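Local coordinates for conserved exported protein (Bacteroides fragilis, PDB 3CLW) that probably hydrolyses O-glycosidic bonds with a TIM-barrel domain, its precise function being unknown, at residues W354-A359 with D365-L370. Residues are numbered along the deposited sequence; the frame is centred on the assembly and turned at random.
Sequences WQWWTA and DVPIQL
Pro367 sets its CG-CD edge down on the face of the Trp356 indole: CG sits 3.6 Å from the centroid of the five-membered ring, 11° off the ring normal, which identifies a CH-pi contact. The neighbouring CD is centred over the ring system, 3.5 Å from Trp356 CD2. CZ3 of Trp354 touches the opposite face near the rim; Trp356 NE1 hydrogen-bonds to Thr396 OG1, which helps hold the ring's rotation. With CG anti to the carbonyl carbon (chi1 -80°), the six-membered ring also reaches Val366, where Trp356 CZ3 comes 3.7 Å from the valine CA and 3.6 Å from Asp365 O.

Val366 CG1 touches the indole at Trp356 CE3 (4.0 Å), and the isopropyl group also closes on Thr358 O, with CG1 at a tight 3.1 Å. Beyond it, the one hydrogen bond between the segments runs from Ile368 N to Ala359 O at 3.1 Å; the acceptor is met almost head-on, although the N-H is bent (142°).

Packing thins at the carboxylate of partly exposed Asp365, whose OD1 stays 5.7 Å from Thr358 OG1 and bonds to Ser361 OG.

Strand 353-356 pairs in parallel with strands 6-25 and 307-310, and the chain corners at Trp357 before strand 360-361 joins 368-371. This is the loop after the last barrel strand, at its C-terminal end, consistent with a (beta/alpha)8 TIM barrel.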
loop_
_atom_site.group_PDB
_atom_site.type_symbol
_atom_site.label_atom_id
_atom_site.label_comp_id
_atom_site.label_asym_id
_atom_site.label_seq_id
_atom_site.Cartn_x
_atom_site.Cartn_y
_atom_site.Cartn_z
ATOM N N TRP A 354 4.383 1.982 2.748
ATOM C CA TRP A 354 4.343 1.179 1.512
ATOM C C TRP A 354 3.119 0.263 1.586
ATOM O O TRP A 354 2.951 -0.457 2.571
ATOM C CB TRP A 354 5.641 0.369 1.316
ATOM C CG TRP A 354 5.762 -0.091 -0.088
ATOM C CD1 TRP A 354 6.381 0.571 -1.121
ATOM C CD2 TRP A 354 5.191 -1.285 -0.657
ATOM N NE1 TRP A 354 6.246 -0.150 -2.283
ATOM C CE2 TRP A 354 5.505 -1.281 -2.032
ATOM C CE3 TRP A 354 4.426 -2.349 -0.136
ATOM C CZ2 TRP A 354 5.108 -2.317 -2.900
ATOM C CZ3 TRP A 354 4.017 -3.363 -0.993
ATOM C CH2 TRP A 354 4.374 -3.342 -2.364
ATOM N N GLN A 355 2.258 0.305 0.570
ATOM C CA GLN A 355 0.958 -0.377 0.652
ATOM C C GLN A 355 0.674 -1.253 -0.570
ATOM O O GLN A 355 0.776 -0.799 -1.719
ATOM C CB GLN A 355 -0.171 0.637 0.866
ATOM C CG GLN A 355 0.212 1.785 1.844
ATOM C CD GLN A 355 -0.957 2.623 2.264
ATOM O OE1 GLN A 355 -1.682 3.137 1.413
ATOM N NE2 GLN A 355 -1.158 2.777 3.575
ATOM N N TRP A 356 0.373 -2.517 -0.308
ATOM C CA TRP A 356 -0.109 -3.438 -1.341
ATOM C C TRP A 356 -1.484 -3.033 -1.847
ATOM O O TRP A 356 -2.223 -2.349 -1.148
ATOM C CB TRP A 356 -0.234 -4.878 -0.763
ATOM C CG TRP A 356 1.033 -5.587 -0.707
ATOM C CD1 TRP A 356 1.826 -5.787 0.398
ATOM C CD2 TRP A 356 1.700 -6.219 -1.800
ATOM N NE1 TRP A 356 2.938 -6.519 0.051
ATOM C CE2 TRP A 356 2.889 -6.792 -1.291
ATOM C CE3 TRP A 356 1.411 -6.354 -3.172
ATOM C CZ2 TRP A 356 3.793 -7.479 -2.104
ATOM C CZ3 TRP A 356 2.309 -7.036 -3.981
ATOM C CH2 TRP A 356 3.474 -7.604 -3.446
ATOM N N TRP A 357 -1.816 -3.485 -3.051
ATOM C CA TRP A 357 -3.195 -3.590 -3.491
ATOM C C TRP A 357 -3.830 -4.781 -2.705
ATOM O O TRP A 357 -3.513 -5.004 -1.512
ATOM C CB TRP A 357 -3.211 -3.725 -5.042
ATOM C CG TRP A 357 -4.526 -3.972 -5.735
ATOM C CD1 TRP A 357 -4.763 -4.925 -6.681
ATOM C CD2 TRP A 357 -5.786 -3.295 -5.533
ATOM N NE1 TRP A 357 -6.070 -4.883 -7.090
ATOM C CE2 TRP A 357 -6.726 -3.901 -6.395
ATOM C CE3 TRP A 357 -6.215 -2.260 -4.688
ATOM C CZ2 TRP A 357 -8.068 -3.499 -6.460
ATOM C CZ3 TRP A 357 -7.546 -1.855 -4.753
ATOM C CH2 TRP A 357 -8.460 -2.480 -5.635
ATOM N N THR A 358 -4.731 -5.530 -3.311
ATOM C CA THR A 358 -5.411 -6.613 -2.577
ATOM C C THR A 358 -4.410 -7.574 -1.872
ATOM O O THR A 358 -3.469 -8.056 -2.494
ATOM C CB THR A 358 -6.291 -7.421 -3.506
ATOM O OG1 THR A 358 -5.464 -7.970 -4.539
ATOM C CG2 THR A 358 -7.409 -6.544 -4.160
ATOM N N ALA A 359 -4.607 -7.816 -0.575
ATOM C CA ALA A 359 -3.826 -8.810 0.178
ATOM C C ALA A 359 -3.921 -10.245 -0.431
ATOM O O ALA A 359 -2.976 -11.036 -0.348
ATOM C CB ALA A 359 -4.290 -8.820 1.611
ATOM N N ASP A 365 0.592 -12.476 -7.560
ATOM C CA ASP A 365 0.889 -11.056 -7.800
ATOM C C ASP A 365 0.769 -10.186 -6.546
ATOM O O ASP A 365 0.934 -8.992 -6.620
ATOM C CB ASP A 365 -0.006 -10.531 -8.910
ATOM C CG ASP A 365 -1.437 -11.037 -8.793
ATOM O OD1 ASP A 365 -1.952 -11.200 -7.677
ATOM O OD2 ASP A 365 -2.060 -11.306 -9.838
ATOM N N VAL A 366 0.510 -10.815 -5.399
ATOM C CA VAL A 366 0.360 -10.151 -4.094
ATOM C C VAL A 366 0.821 -11.179 -3.028
ATOM O O VAL A 366 1.321 -12.233 -3.402
ATOM C CB VAL A 366 -1.084 -9.660 -3.837
ATOM C CG1 VAL A 366 -1.508 -8.565 -4.853
ATOM C CG2 VAL A 366 -2.060 -10.817 -3.829
ATOM N N PRO A 367 0.773 -10.820 -1.731
ATOM C CA PRO A 367 1.175 -11.717 -0.620
ATOM C C PRO A 367 0.502 -13.106 -0.563
ATOM O O PRO A 367 1.181 -14.095 -0.316
ATOM C CB PRO A 367 0.822 -10.909 0.623
ATOM C CG PRO A 367 0.942 -9.498 0.146
ATOM C CD PRO A 367 0.415 -9.478 -1.235
ATOM N N ILE A 368 -0.809 -13.166 -0.739
ATOM C CA ILE A 368 -1.550 -14.412 -0.573
ATOM C C ILE A 368 -2.239 -14.767 -1.877
ATOM O O ILE A 368 -2.992 -13.961 -2.444
ATOM C CB ILE A 368 -2.608 -14.366 0.583
ATOM C CG1 ILE A 368 -1.932 -14.277 1.951
ATOM C CG2 ILE A 368 -3.508 -15.630 0.566
ATOM C CD1 ILE A 368 -2.881 -13.758 3.100
ATOM N N GLN A 369 -1.944 -15.974 -2.354
ATOM C CA GLN A 369 -2.633 -16.554 -3.486
ATOM C C GLN A 369 -3.666 -17.582 -3.001
ATOM O O GLN A 369 -3.391 -18.398 -2.142
ATOM C CB GLN A 369 -1.651 -17.185 -4.462
ATOM C CG GLN A 369 -2.351 -17.933 -5.590
ATOM C CD GLN A 369 -1.416 -18.309 -6.689
ATOM O OE1 GLN A 369 -0.257 -18.637 -6.450
ATOM N NE2 GLN A 369 -1.906 -18.267 -7.911
ATOM N N LEU A 370 -4.854 -17.491 -3.563
ATOM C CA LEU A 370 -6.006 -18.274 -3.178
ATOM C C LEU A 370 -6.117 -19.335 -4.252
ATOM O O LEU A 370 -6.154 -18.988 -5.427
ATOM C CB LEU A 370 -7.240 -17.376 -3.246
ATOM C CG LEU A 370 -7.846 -16.649 -2.038
ATOM C CD1 LEU A 370 -6.936 -16.470 -0.797
ATOM C CD2 LEU A 370 -8.377 -15.335 -2.536
#